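Local coordinates for aromatic amino acid aminotransferase I (Candida albicans WO-1, PDB 6HNU), which probably transfers the amino group of aromatic L-amino acids to 2-oxoglutarate, yielding aromatic oxo-acids and L-glutamate, with pyridoxal 5'-phosphate as cofactor, at residues Q8-L16 with L286-R294; D95-L103 with G334-R345. All coordinates share one frame; numbering follows the deposited sequence.

Contact 1: Q8-L16 with L286-R294; sequences QAKDLTHLL and LDVEGRVVR
Lys10 N of the N-terminal loop donates to Glu289 O in the type I beta turn Asp287-Gly290, 2.8 Å away, and a water adds a second link by donating to both Gln8 O and Val288 O. Ala9 CB rests on Gly290 CA at 3.8 Å, packing its methyl directly against the turn backbone. The Lys10 and Glu289 side chains run side by side in the same direction: the lysine CE lies 3.4 Å from Glu289 OE2, while the chain bends at chi4 (-63°) and leaves NZ 4.5 Å from that oxygen, near enough for attraction but not a salt bridge. Glu289 OE1 is held instead by Arg291, whose NE and NH1 both reach it in the guanidinium plane, NE at 3.0 Å. Leu12 crosses the arginine at about a right angle, with CD1 3.4 Å from Arg291 CB and CD2 near the guanidinium. Asp240, just after helix 226-239, forms a salt bridge with Arg291 NH2. The N-terminal segment thus lies across the turn leading into strand 292-297 of the large mixed sheet, with Leu12 also touching Leu242 and Gln314 on the flanking strands 242-246 and 309-314.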
ATOM      1  N   GLN B   8       6.623  31.045   7.517  1.00 30.48           N
ATOM      2  CA  GLN B   8       6.823  29.616   7.855  1.00 30.57           C
ATOM      3  C   GLN B   8       5.613  29.135   8.670  1.00 29.78           C
ATOM      4  O   GLN B   8       5.045  29.954   9.448  1.00 24.53           O
ATOM      5  CB  GLN B   8       8.100  29.396   8.665  1.00 31.31           C
ATOM      6  CG  GLN B   8       9.377  29.765   7.919  1.00 29.85           C
ATOM      7  CD  GLN B   8       9.673  28.810   6.797  1.00 30.31           C
ATOM      8  OE1 GLN B   8       9.623  29.171   5.621  1.00 34.59           O
ATOM      9  NE2 GLN B   8      10.009  27.583   7.151  1.00 29.47           N
ATOM     10  N   ALA B   9       5.278  27.851   8.521  1.00 27.14           N
ATOM     11  CA  ALA B   9       4.284  27.125   9.349  1.00 28.78           C
ATOM     12  C   ALA B   9       4.763  27.104  10.802  1.00 29.24           C
ATOM     13  O   ALA B   9       5.978  27.197  11.044  1.00 25.41           O
ATOM     14  CB  ALA B   9       4.090  25.716   8.835  1.00 28.66           C
ATOM     15  N   LYS B  10       3.834  26.961  11.739  1.00 28.85           N
ATOM     16  CA  LYS B  10       4.174  26.697  13.151  1.00 28.55           C
ATOM     17  C   LYS B  10       4.927  25.385  13.218  1.00 28.09           C
ATOM     18  O   LYS B  10       4.728  24.523  12.353  1.00 23.63           O
ATOM     19  CB  LYS B  10       2.934  26.647  14.036  1.00 30.19           C
ATOM     20  CG  LYS B  10       2.293  28.014  14.259  1.00 36.85           C
ATOM     21  CD  LYS B  10       1.339  28.038  15.438  1.00 42.85           C
ATOM     22  CE  LYS B  10       0.808  29.426  15.735  1.00 47.08           C
ATOM     23  NZ  LYS B  10       1.893  30.355  16.125  1.00 49.98           N
ATOM     24  N   ASP B  11       5.793  25.279  14.213  1.00 26.79           N
ATOM     25  CA  ASP B  11       6.442  24.008  14.599  1.00 26.47           C
ATOM     26  C   ASP B  11       5.393  23.148  15.294  1.00 24.71           C
ATOM     27  O   ASP B  11       4.991  23.486  16.418  1.00 23.76           O
ATOM     28  CB  ASP B  11       7.644  24.261  15.512  1.00 27.44           C
ATOM     29  CG  ASP B  11       8.424  22.989  15.750  1.00 31.42           C
ATOM     30  OD1 ASP B  11       7.790  21.921  15.846  1.00 27.52           O
ATOM     31  OD2 ASP B  11       9.658  23.083  15.827  1.00 39.40           O
ATOM     32  N   LEU B  12       4.957  22.062  14.662  1.00 26.46           N
ATOM     33  CA  LEU B  12       3.912  21.194  15.252  1.00 25.66           C
ATOM     34  C   LEU B  12       4.500  19.820  15.555  1.00 26.49           C
ATOM     35  O   LEU B  12       3.730  18.845  15.691  1.00 23.97           O
ATOM     36  CB  LEU B  12       2.726  21.135  14.283  1.00 24.85           C
ATOM     37  CG  LEU B  12       2.037  22.475  14.017  1.00 25.19           C
ATOM     38  CD1 LEU B  12       0.863  22.314  13.053  1.00 26.21           C
ATOM     39  CD2 LEU B  12       1.544  23.113  15.304  1.00 25.25           C
ATOM     40  N   THR B  13       5.822  19.705  15.681  1.00 26.88           N
ATOM     41  CA  THR B  13       6.428  18.360  15.869  1.00 26.04           C
ATOM     42  C   THR B  13       5.971  17.824  17.233  1.00 24.85           C
ATOM     43  O   THR B  13       5.842  16.615  17.357  1.00 23.62           O
ATOM     44  CB  THR B  13       7.933  18.349  15.562  1.00 27.13           C
ATOM     45  OG1 THR B  13       8.522  19.308  16.416  1.00 27.60           O
ATOM     46  CG2 THR B  13       8.264  18.649  14.111  1.00 28.58           C
ATOM     47  N   HIS B  14       5.534  18.670  18.169  1.00 23.43           N
ATOM     48  CA  HIS B  14       4.958  18.212  19.461  1.00 23.16           C
ATOM     49  C   HIS B  14       3.626  17.452  19.248  1.00 22.66           C
ATOM     50  O   HIS B  14       3.153  16.765  20.178  1.00 22.08           O
ATOM     51  CB  HIS B  14       4.822  19.401  20.438  1.00 24.07           C
ATOM     52  CG  HIS B  14       3.866  20.456  19.973  1.00 23.43           C
ATOM     53  ND1 HIS B  14       4.211  21.401  19.034  1.00 22.83           N
ATOM     54  CD2 HIS B  14       2.584  20.699  20.291  1.00 23.79           C
ATOM     55  CE1 HIS B  14       3.187  22.207  18.823  1.00 24.21           C
ATOM     56  NE2 HIS B  14       2.170  21.784  19.564  1.00 24.23           N
ATOM     57  N   LEU B  15       3.010  17.502  18.071  1.00 23.07           N
ATOM     58  CA  LEU B  15       1.725  16.771  17.863  1.00 22.20           C
ATOM     59  C   LEU B  15       1.986  15.381  17.266  1.00 21.64           C
ATOM     60  O   LEU B  15       1.036  14.555  17.220  1.00 19.40           O
ATOM     61  CB  LEU B  15       0.807  17.629  16.988  1.00 21.61           C
ATOM     62  CG  LEU B  15       0.371  18.930  17.658  1.00 23.47           C
ATOM     63  CD1 LEU B  15      -0.593  19.684  16.754  1.00 22.10           C
ATOM     64  CD2 LEU B  15      -0.239  18.655  19.035  1.00 23.50           C
ATOM     65  N   LEU B  16       3.225  15.105  16.833  1.00 20.56           N
ATOM     66  CA  LEU B  16       3.602  13.729  16.415  1.00 20.47           C
ATOM     67  C   LEU B  16       3.489  12.789  17.616  1.00 21.90           C
ATOM     68  O   LEU B  16       3.793  13.216  18.741  1.00 22.54           O
ATOM     69  CB  LEU B  16       5.031  13.713  15.877  1.00 20.16           C
ATOM     70  CG  LEU B  16       5.276  14.487  14.596  1.00 18.82           C
ATOM     71  CD1 LEU B  16       6.763  14.676  14.385  1.00 21.08           C
ATOM     72  CD2 LEU B  16       4.642  13.797  13.368  1.00 19.54           C
ATOM     73  N   LEU B 286      -6.846  27.807   3.872  1.00 17.34           N
ATOM     74  CA  LEU B 286      -7.018  28.667   5.062  1.00 20.20           C
ATOM     75  C   LEU B 286      -5.816  28.560   5.992  1.00 20.02           C
ATOM     76  O   LEU B 286      -5.800  29.251   7.020  1.00 19.85           O
ATOM     77  CB  LEU B 286      -8.280  28.231   5.818  1.00 19.70           C
ATOM     78  CG  LEU B 286      -9.597  28.402   5.053  1.00 20.30           C
ATOM     79  CD1 LEU B 286     -10.794  27.944   5.895  1.00 20.01           C
ATOM     80  CD2 LEU B 286      -9.794  29.859   4.655  1.00 21.90           C
ATOM     81  N   ASP B 287      -4.880  27.666   5.699  1.00 19.77           N
ATOM     82  CA  ASP B 287      -3.985  27.078   6.723  1.00 19.19           C
ATOM     83  C   ASP B 287      -2.714  27.921   6.879  1.00 21.28           C
ATOM     84  O   ASP B 287      -1.646  27.400   6.688  1.00 20.29           O
ATOM     85  CB  ASP B 287      -3.625  25.634   6.386  1.00 19.81           C
ATOM     86  CG  ASP B 287      -2.832  24.942   7.483  1.00 18.87           C
ATOM     87  OD1 ASP B 287      -2.938  25.365   8.682  1.00 18.62           O
ATOM     88  OD2 ASP B 287      -2.099  23.991   7.149  1.00 18.40           O
ATOM     89  N   VAL B 288      -2.843  29.139   7.382  1.00 21.98           N
ATOM     90  CA  VAL B 288      -1.683  30.031   7.624  1.00 22.18           C
ATOM     91  C   VAL B 288      -0.697  29.359   8.587  1.00 21.99           C
ATOM     92  O   VAL B 288       0.502  29.615   8.419  1.00 21.55           O
ATOM     93  CB  VAL B 288      -2.134  31.435   8.075  1.00 22.36           C
ATOM     94  CG1 VAL B 288      -3.028  32.078   7.027  1.00 24.33           C
ATOM     95  CG2 VAL B 288      -2.824  31.428   9.422  1.00 22.92           C
ATOM     96  N   GLU B 289      -1.153  28.524   9.529  1.00 21.67           N
ATOM     97  CA  GLU B 289      -0.301  27.942  10.598  1.00 21.10           C
ATOM     98  C   GLU B 289       0.334  26.596  10.173  1.00 20.99           C
ATOM     99  O   GLU B 289       1.246  26.134  10.886  1.00 18.69           O
ATOM    100  CB  GLU B 289      -1.080  27.764  11.903  1.00 23.92           C
ATOM    101  CG  GLU B 289      -1.657  29.061  12.449  1.00 24.40           C
ATOM    102  CD  GLU B 289      -2.040  29.028  13.919  1.00 26.93           C
ATOM    103  OE1 GLU B 289      -2.082  27.940  14.505  1.00 22.83           O
ATOM    104  OE2 GLU B 289      -2.263  30.114  14.483  1.00 27.00           O
ATOM    105  N   GLY B 290      -0.093  25.962   9.073  1.00 19.62           N
ATOM    106  CA  GLY B 290       0.453  24.638   8.686  1.00 18.63           C
ATOM    107  C   GLY B 290      -0.045  23.502   9.579  1.00 19.69           C
ATOM    108  O   GLY B 290       0.659  22.514   9.711  1.00 18.29           O
ATOM    109  N   ARG B 291      -1.262  23.595  10.129  1.00 20.18           N
ATOM    110  CA  ARG B 291      -1.811  22.529  10.996  1.00 18.07           C
ATOM    111  C   ARG B 291      -2.852  21.712  10.213  1.00 16.72           C
ATOM    112  O   ARG B 291      -3.653  20.977  10.856  1.00 15.80           O
ATOM    113  CB  ARG B 291      -2.332  23.186  12.277  1.00 17.67           C
ATOM    114  CG  ARG B 291      -3.524  24.123  12.065  1.00 18.28           C
ATOM    115  CD  ARG B 291      -4.170  24.524  13.362  1.00 19.39           C
ATOM    116  NE  ARG B 291      -3.217  25.205  14.235  1.00 20.08           N
ATOM    117  CZ  ARG B 291      -2.536  24.643  15.236  1.00 19.97           C
ATOM    118  NH1 ARG B 291      -1.676  25.380  15.924  1.00 22.49           N
ATOM    119  NH2 ARG B 291      -2.729  23.386  15.583  1.00 21.45           N
ATOM    120  N   VAL B 292      -2.909  21.867   8.890  1.00 15.92           N
ATOM    121  CA  VAL B 292      -3.841  21.046   8.054  1.00 15.74           C
ATOM    122  C   VAL B 292      -3.023  19.976   7.319  1.00 15.83           C
ATOM    123  O   VAL B 292      -1.982  20.324   6.725  1.00 14.84           O
ATOM    124  CB  VAL B 292      -4.704  21.883   7.100  1.00 15.35           C
ATOM    125  CG1 VAL B 292      -5.659  21.023   6.291  1.00 16.21           C
ATOM    126  CG2 VAL B 292      -5.494  22.922   7.847  1.00 15.12           C
ATOM    127  N   VAL B 293      -3.537  18.745   7.306  1.00 16.50           N
ATOM    128  CA  VAL B 293      -3.073  17.684   6.384  1.00 14.90           C
ATOM    129  C   VAL B 293      -4.254  17.320   5.504  1.00 14.81           C
ATOM    130  O   VAL B 293      -5.324  16.995   6.046  1.00 13.46           O
ATOM    131  CB  VAL B 293      -2.451  16.495   7.121  1.00 15.69           C
ATOM    132  CG1 VAL B 293      -1.870  15.477   6.155  1.00 14.86           C
ATOM    133  CG2 VAL B 293      -1.371  16.952   8.080  1.00 17.12           C
ATOM    134  N   ARG B 294      -4.047  17.398   4.205  1.00 14.30           N
ATOM    135  CA  ARG B 294      -5.076  17.037   3.196  1.00 15.02           C
ATOM    136  C   ARG B 294      -4.751  15.673   2.580  1.00 15.05           C
ATOM    137  O   ARG B 294      -3.593  15.426   2.165  1.00 14.99           O
ATOM    138  CB  ARG B 294      -5.186  18.131   2.134  1.00 14.60           C
ATOM    139  CG  ARG B 294      -6.161  17.818   1.007  1.00 14.71           C
ATOM    140  CD  ARG B 294      -6.153  18.904  -0.049  1.00 15.06           C
ATOM    141  NE  ARG B 294      -7.246  18.786  -0.989  1.00 15.06           N
ATOM    142  CZ  ARG B 294      -8.446  19.341  -0.863  1.00 15.15           C
ATOM    143  NH1 ARG B 294      -8.754  20.007   0.217  1.00 16.75           N
ATOM    144  NH2 ARG B 294      -9.368  19.150  -1.786  1.00 15.45           N
TER
HETATM  145  O   HOH W   1       2.432  30.097  10.136  1.00 35.87           O

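Contact 2: D95-L103 with G334-R345; sequences DQIELARSL and GFSEALANALLR
Asn341 ND2 donates to Asp95 O at 3.0 Å, in the carbonyl plane and on a lone pair, with the acceptor also in the plane of the asparagine amide. Its other end, OD1, accepts from Arg345 NE one helical turn on, at 2.9 Å, and these two bonds together fix which way round the amide sits. A water widens the network: it donates to Gln96 OE1 and Ala338 O and accepts from Ile97 N and Asn341 ND2, four bonds in all. Arg345, extended from CG to NE, crosses Asp95 at about a right angle; its NH1 stays 4.2 Å from Asp95 OD2, which lies well out of the guanidinium plane, and a second water joins the two atoms. NH2 of the arginine goes to Glu113 O and Gln116 OE1. Residues 334-345 are the first three turns of the long helix 334-377, which in this fold type I aminotransferase starts at the dimer interface: Ser336 OG bonds to Ser333 OG of the second subunit. The short helix 99-102 lies against its N-terminal turn, and Gly334 CA there makes a CA-H...O contact of 3.2 Å with Ser102 O. Ser102 OG, placed between the backbone N and the carbonyl carbon (chi1 45°), donates back to Ile97 O, and Ala338 CB packs against that hydroxyl. Ile97 passes Asn341 at a slant, its CD1 3.7 Å from Asn341 CB. A bend at chi2 (-48°) lays the Gln96 amide beside Ala342, OE1 3.3 Å from Ala342 CB, while NE2 donates to Pro94 O. Beside the first helical turn, Leu103 CD2 sits over the centre of the Phe335 ring in a CH-pi contact, 3.8 Å from the centroid, and Leu103 CD1 approaches CZ. Phe55 meets the same ring edge-to-face.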
ATOM      1  N   ASP B  95       9.137  14.434 -20.354  1.00 24.24           N
ATOM      2  CA  ASP B  95       8.531  14.519 -18.996  1.00 26.40           C
ATOM      3  C   ASP B  95       7.858  13.201 -18.604  1.00 23.75           C
ATOM      4  O   ASP B  95       7.034  13.225 -17.646  1.00 21.48           O
ATOM      5  CB  ASP B  95       7.562  15.705 -18.935  1.00 29.69           C
ATOM      6  CG  ASP B  95       8.208  17.022 -19.361  1.00 33.20           C
ATOM      7  OD1 ASP B  95       9.214  17.365 -18.774  1.00 30.69           O
ATOM      8  OD2 ASP B  95       7.684  17.682 -20.274  1.00 38.76           O
ATOM      9  N   GLN B  96       8.233  12.086 -19.238  1.00 23.08           N
ATOM     10  CA  GLN B  96       7.683  10.734 -18.898  1.00 22.38           C
ATOM     11  C   GLN B  96       8.548  10.073 -17.821  1.00 24.01           C
ATOM     12  O   GLN B  96       9.718  10.469 -17.625  1.00 21.08           O
ATOM     13  CB  GLN B  96       7.622   9.846 -20.141  1.00 22.60           C
ATOM     14  CG  GLN B  96       6.723  10.405 -21.240  1.00 21.72           C
ATOM     15  CD  GLN B  96       5.382  10.851 -20.704  1.00 20.06           C
ATOM     16  OE1 GLN B  96       4.600  10.051 -20.186  1.00 20.69           O
ATOM     17  NE2 GLN B  96       5.106  12.136 -20.811  1.00 18.26           N
ATOM     18  N   ILE B  97       7.998   9.091 -17.110  1.00 21.10           N
ATOM     19  CA  ILE B  97       8.786   8.317 -16.116  1.00 20.25           C
ATOM     20  C   ILE B  97       9.029   6.954 -16.751  1.00 20.32           C
ATOM     21  O   ILE B  97       8.179   6.041 -16.631  1.00 20.01           O
ATOM     22  CB  ILE B  97       8.142   8.282 -14.718  1.00 20.34           C
ATOM     23  CG1 ILE B  97       7.355   9.565 -14.398  1.00 21.56           C
ATOM     24  CG2 ILE B  97       9.237   8.027 -13.697  1.00 22.07           C
ATOM     25  CD1 ILE B  97       6.336   9.455 -13.290  1.00 24.25           C
ATOM     26  N   GLU B  98      10.133   6.867 -17.483  1.00 18.88           N
ATOM     27  CA  GLU B  98      10.475   5.681 -18.306  1.00 19.33           C
ATOM     28  C   GLU B  98      10.496   4.463 -17.376  1.00 18.58           C
ATOM     29  O   GLU B  98      10.867   4.623 -16.180  1.00 17.64           O
ATOM     30  CB  GLU B  98      11.798   5.921 -19.046  1.00 18.81           C
ATOM     31  CG  GLU B  98      13.018   6.013 -18.142  1.00 19.24           C
ATOM     32  CD  GLU B  98      13.324   7.355 -17.522  1.00 21.12           C
ATOM     33  OE1 GLU B  98      12.555   8.319 -17.761  1.00 22.64           O
ATOM     34  OE2 GLU B  98      14.309   7.428 -16.744  1.00 19.89           O
ATOM     35  N   LEU B  99      10.076   3.302 -17.884  1.00 20.42           N
ATOM     36  CA  LEU B  99       9.816   2.120 -17.018  1.00 19.73           C
ATOM     37  C   LEU B  99      11.108   1.640 -16.346  1.00 20.57           C
ATOM     38  O   LEU B  99      11.004   1.021 -15.285  1.00 18.35           O
ATOM     39  CB  LEU B  99       9.197   0.981 -17.823  1.00 20.63           C
ATOM     40  CG  LEU B  99       7.913   1.310 -18.580  1.00 20.91           C
ATOM     41  CD1 LEU B  99       7.433   0.064 -19.310  1.00 22.79           C
ATOM     42  CD2 LEU B  99       6.846   1.850 -17.625  1.00 20.76           C
ATOM     43  N   ALA B 100      12.289   1.854 -16.950  1.00 20.14           N
ATOM     44  CA  ALA B 100      13.571   1.478 -16.326  1.00 20.34           C
ATOM     45  C   ALA B 100      13.688   2.177 -14.953  1.00 19.30           C
ATOM     46  O   ALA B 100      14.336   1.629 -14.068  1.00 19.23           O
ATOM     47  CB  ALA B 100      14.722   1.833 -17.262  1.00 21.45           C
ATOM     48  N   ARG B 101      13.058   3.342 -14.788  1.00 19.17           N
ATOM     49  CA  ARG B 101      13.018   4.163 -13.552  1.00 19.20           C
ATOM     50  C   ARG B 101      11.672   3.980 -12.802  1.00 20.20           C
ATOM     51  O   ARG B 101      11.721   3.703 -11.567  1.00 18.62           O
ATOM     52  CB  ARG B 101      13.315   5.617 -13.909  1.00 21.15           C
ATOM     53  CG  ARG B 101      13.371   6.588 -12.736  1.00 21.09           C
ATOM     54  CD  ARG B 101      14.139   7.885 -13.050  1.00 21.39           C
ATOM     55  NE  ARG B 101      13.525   8.513 -14.214  1.00 21.69           N
ATOM     56  CZ  ARG B 101      12.614   9.484 -14.173  1.00 21.16           C
ATOM     57  NH1 ARG B 101      12.261  10.025 -13.015  1.00 20.91           N
ATOM     58  NH2 ARG B 101      12.067   9.921 -15.302  1.00 18.59           N
ATOM     59  N   SER B 102      10.496   4.055 -13.459  1.00 19.21           N
ATOM     60  CA  SER B 102       9.203   3.931 -12.721  1.00 18.64           C
ATOM     61  C   SER B 102       9.007   2.507 -12.160  1.00 18.90           C
ATOM     62  O   SER B 102       8.274   2.366 -11.175  1.00 17.68           O
ATOM     63  CB  SER B 102       8.019   4.394 -13.580  1.00 19.45           C
ATOM     64  OG  SER B 102       8.092   3.884 -14.904  1.00 17.31           O
ATOM     65  N   LEU B 103       9.603   1.472 -12.755  1.00 18.09           N
ATOM     66  CA  LEU B 103       9.496   0.051 -12.293  1.00 19.70           C
ATOM     67  C   LEU B 103      10.706  -0.342 -11.414  1.00 18.06           C
ATOM     68  O   LEU B 103      10.750  -1.486 -10.907  1.00 16.43           O
ATOM     69  CB  LEU B 103       9.359  -0.879 -13.510  1.00 17.66           C
ATOM     70  CG  LEU B 103       8.075  -0.730 -14.313  1.00 19.69           C
ATOM     71  CD1 LEU B 103       7.997  -1.824 -15.367  1.00 18.59           C
ATOM     72  CD2 LEU B 103       6.844  -0.780 -13.398  1.00 20.42           C
ATOM     73  N   GLY B 334       4.386   1.544  -9.949  1.00 15.83           N
ATOM     74  CA  GLY B 334       5.131   2.310 -10.964  1.00 17.58           C
ATOM     75  C   GLY B 334       4.267   2.422 -12.208  1.00 18.22           C
ATOM     76  O   GLY B 334       4.354   3.415 -12.933  1.00 17.54           O
ATOM     77  N   PHE B 335       3.462   1.390 -12.482  1.00 18.53           N
ATOM     78  CA  PHE B 335       2.519   1.434 -13.622  1.00 16.88           C
ATOM     79  C   PHE B 335       1.492   2.521 -13.344  1.00 16.19           C
ATOM     80  O   PHE B 335       1.238   3.320 -14.235  1.00 16.19           O
ATOM     81  CB  PHE B 335       1.861   0.084 -13.900  1.00 18.72           C
ATOM     82  CG  PHE B 335       2.793  -0.975 -14.439  1.00 19.46           C
ATOM     83  CD1 PHE B 335       3.362  -0.835 -15.696  1.00 21.19           C
ATOM     84  CD2 PHE B 335       3.046  -2.133 -13.725  1.00 20.38           C
ATOM     85  CE1 PHE B 335       4.220  -1.815 -16.189  1.00 22.73           C
ATOM     86  CE2 PHE B 335       3.906  -3.107 -14.211  1.00 21.72           C
ATOM     87  CZ  PHE B 335       4.472  -2.950 -15.460  1.00 23.15           C
ATOM     88  N   SER B 336       0.857   2.563 -12.156  1.00 16.33           N
ATOM     89  CA  SER B 336      -0.147   3.625 -11.858  1.00 14.51           C
ATOM     90  C   SER B 336       0.520   5.010 -11.997  1.00 16.38           C
ATOM     91  O   SER B 336      -0.060   5.941 -12.602  1.00 16.14           O
ATOM     92  CB  SER B 336      -0.740   3.445 -10.464  1.00 14.11           C
ATOM     93  OG  SER B 336      -1.566   2.303 -10.435  1.00 15.74           O
ATOM     94  N   GLU B 337       1.703   5.187 -11.426  1.00 16.45           N
ATOM     95  CA  GLU B 337       2.274   6.556 -11.314  1.00 18.05           C
ATOM     96  C   GLU B 337       2.768   7.010 -12.694  1.00 18.70           C
ATOM     97  O   GLU B 337       2.632   8.208 -13.030  1.00 17.28           O
ATOM     98  CB  GLU B 337       3.384   6.573 -10.271  1.00 20.65           C
ATOM     99  CG  GLU B 337       3.533   7.926  -9.648  1.00 23.12           C
ATOM    100  CD  GLU B 337       4.536   8.003  -8.514  1.00 23.39           C
ATOM    101  OE1 GLU B 337       4.698   7.010  -7.791  1.00 24.13           O
ATOM    102  OE2 GLU B 337       5.154   9.062  -8.394  1.00 23.13           O
ATOM    103  N   ALA B 338       3.358   6.088 -13.460  1.00 18.87           N
ATOM    104  CA  ALA B 338       3.853   6.379 -14.827  1.00 19.94           C
ATOM    105  C   ALA B 338       2.659   6.655 -15.754  1.00 19.35           C
ATOM    106  O   ALA B 338       2.725   7.649 -16.530  1.00 19.31           O
ATOM    107  CB  ALA B 338       4.704   5.248 -15.338  1.00 20.10           C
ATOM    108  N   LEU B 339       1.584   5.861 -15.646  1.00 18.61           N
ATOM    109  CA  LEU B 339       0.399   6.057 -16.512  1.00 17.48           C
ATOM    110  C   LEU B 339      -0.324   7.323 -16.077  1.00 18.31           C
ATOM    111  O   LEU B 339      -0.760   8.030 -16.952  1.00 17.94           O
ATOM    112  CB  LEU B 339      -0.514   4.834 -16.472  1.00 20.03           C
ATOM    113  CG  LEU B 339      -0.053   3.628 -17.297  1.00 21.07           C
ATOM    114  CD1 LEU B 339      -0.964   2.421 -17.041  1.00 21.03           C
ATOM    115  CD2 LEU B 339      -0.026   3.967 -18.788  1.00 21.66           C
ATOM    116  N   ALA B 340      -0.435   7.645 -14.776  1.00 17.66           N
ATOM    117  CA  ALA B 340      -1.126   8.876 -14.300  1.00 16.47           C
ATOM    118  C   ALA B 340      -0.344  10.098 -14.784  1.00 16.09           C
ATOM    119  O   ALA B 340      -0.913  11.050 -15.315  1.00 15.19           O
ATOM    120  CB  ALA B 340      -1.275   8.865 -12.780  1.00 18.16           C
ATOM    121  N   ASN B 341       0.953  10.078 -14.597  1.00 15.77           N
ATOM    122  CA  ASN B 341       1.845  11.147 -15.105  1.00 15.76           C
ATOM    123  C   ASN B 341       1.650  11.343 -16.630  1.00 15.98           C
ATOM    124  O   ASN B 341       1.580  12.507 -17.068  1.00 16.45           O
ATOM    125  CB  ASN B 341       3.280  10.845 -14.748  1.00 16.82           C
ATOM    126  CG  ASN B 341       4.216  11.940 -15.206  1.00 17.07           C
ATOM    127  OD1 ASN B 341       4.232  13.036 -14.651  1.00 20.07           O
ATOM    128  ND2 ASN B 341       4.973  11.646 -16.237  1.00 19.15           N
ATOM    129  N   ALA B 342       1.590  10.264 -17.397  1.00 17.44           N
ATOM    130  CA  ALA B 342       1.438  10.302 -18.879  1.00 17.33           C
ATOM    131  C   ALA B 342       0.082  10.916 -19.236  1.00 17.69           C
ATOM    132  O   ALA B 342       0.053  11.860 -20.024  1.00 19.79           O
ATOM    133  CB  ALA B 342       1.631   8.939 -19.446  1.00 18.07           C
ATOM    134  N   LEU B 343      -0.998  10.478 -18.574  1.00 18.75           N
ATOM    135  CA  LEU B 343      -2.354  11.003 -18.824  1.00 18.30           C
ATOM    136  C   LEU B 343      -2.391  12.487 -18.455  1.00 18.83           C
ATOM    137  O   LEU B 343      -2.845  13.273 -19.293  1.00 19.31           O
ATOM    138  CB  LEU B 343      -3.387  10.151 -18.078  1.00 18.89           C
ATOM    139  CG  LEU B 343      -4.818  10.670 -18.143  1.00 17.72           C
ATOM    140  CD1 LEU B 343      -5.811   9.508 -18.043  1.00 16.73           C
ATOM    141  CD2 LEU B 343      -5.059  11.691 -17.048  1.00 17.94           C
ATOM    142  N   LEU B 344      -1.894  12.884 -17.281  1.00 19.06           N
ATOM    143  CA  LEU B 344      -2.045  14.272 -16.799  1.00 18.06           C
ATOM    144  C   LEU B 344      -1.232  15.223 -17.681  1.00 19.14           C
ATOM    145  O   LEU B 344      -1.715  16.340 -17.925  1.00 20.18           O
ATOM    146  CB  LEU B 344      -1.641  14.350 -15.324  1.00 18.33           C
ATOM    147  CG  LEU B 344      -2.588  13.621 -14.353  1.00 17.38           C
ATOM    148  CD1 LEU B 344      -1.924  13.446 -13.009  1.00 17.91           C
ATOM    149  CD2 LEU B 344      -3.902  14.358 -14.195  1.00 18.55           C
ATOM    150  N   ARG B 345      -0.044  14.807 -18.112  1.00 21.39           N
ATOM    151  CA  ARG B 345       0.856  15.654 -18.939  1.00 22.48           C
ATOM    152  C   ARG B 345       0.351  15.698 -20.378  1.00 20.63           C
ATOM    153  O   ARG B 345       0.524  16.747 -21.012  1.00 21.77           O
ATOM    154  CB  ARG B 345       2.285  15.143 -18.831  1.00 21.06           C
ATOM    155  CG  ARG B 345       2.870  15.503 -17.474  1.00 23.01           C
ATOM    156  CD  ARG B 345       4.280  15.046 -17.252  1.00 22.67           C
ATOM    157  NE  ARG B 345       4.749  15.564 -15.975  1.00 23.19           N
ATOM    158  CZ  ARG B 345       5.226  16.792 -15.789  1.00 24.68           C
ATOM    159  NH1 ARG B 345       5.320  17.632 -16.816  1.00 24.79           N
ATOM    160  NH2 ARG B 345       5.603  17.180 -14.582  1.00 19.94           N
TER
HETATM  161  O   HOH W   2       4.683  17.631 -19.620  1.00 33.75           O
HETATM  162  O   HOH W   3       4.974   8.917 -17.597  1.00 19.10           O
HETATM  163  O   HOH W   4       2.223  12.563 -21.552  1.00 24.44           O

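The two contacts lie in different parts of the subunit, their centres 31 Å apart and their nearest atoms about 14 Å apart, and their four segments alternate along the chain. Contact 1 lies at the start of strand 292-297 of the large mixed sheet and is remote from the annotated sites, but that strand runs on to Ser297, which binds pyridoxal phosphate and is followed closely by Ser299 and Lys300 of the same pocket. In contact 2 the side chain of Leu103 is about 11 Å from a bound pyridoxal phosphate and about 9 Å from that of Tyr105, a binding residue. Contact 2 also reaches the second subunit, whereas contact 1 is untouched by it.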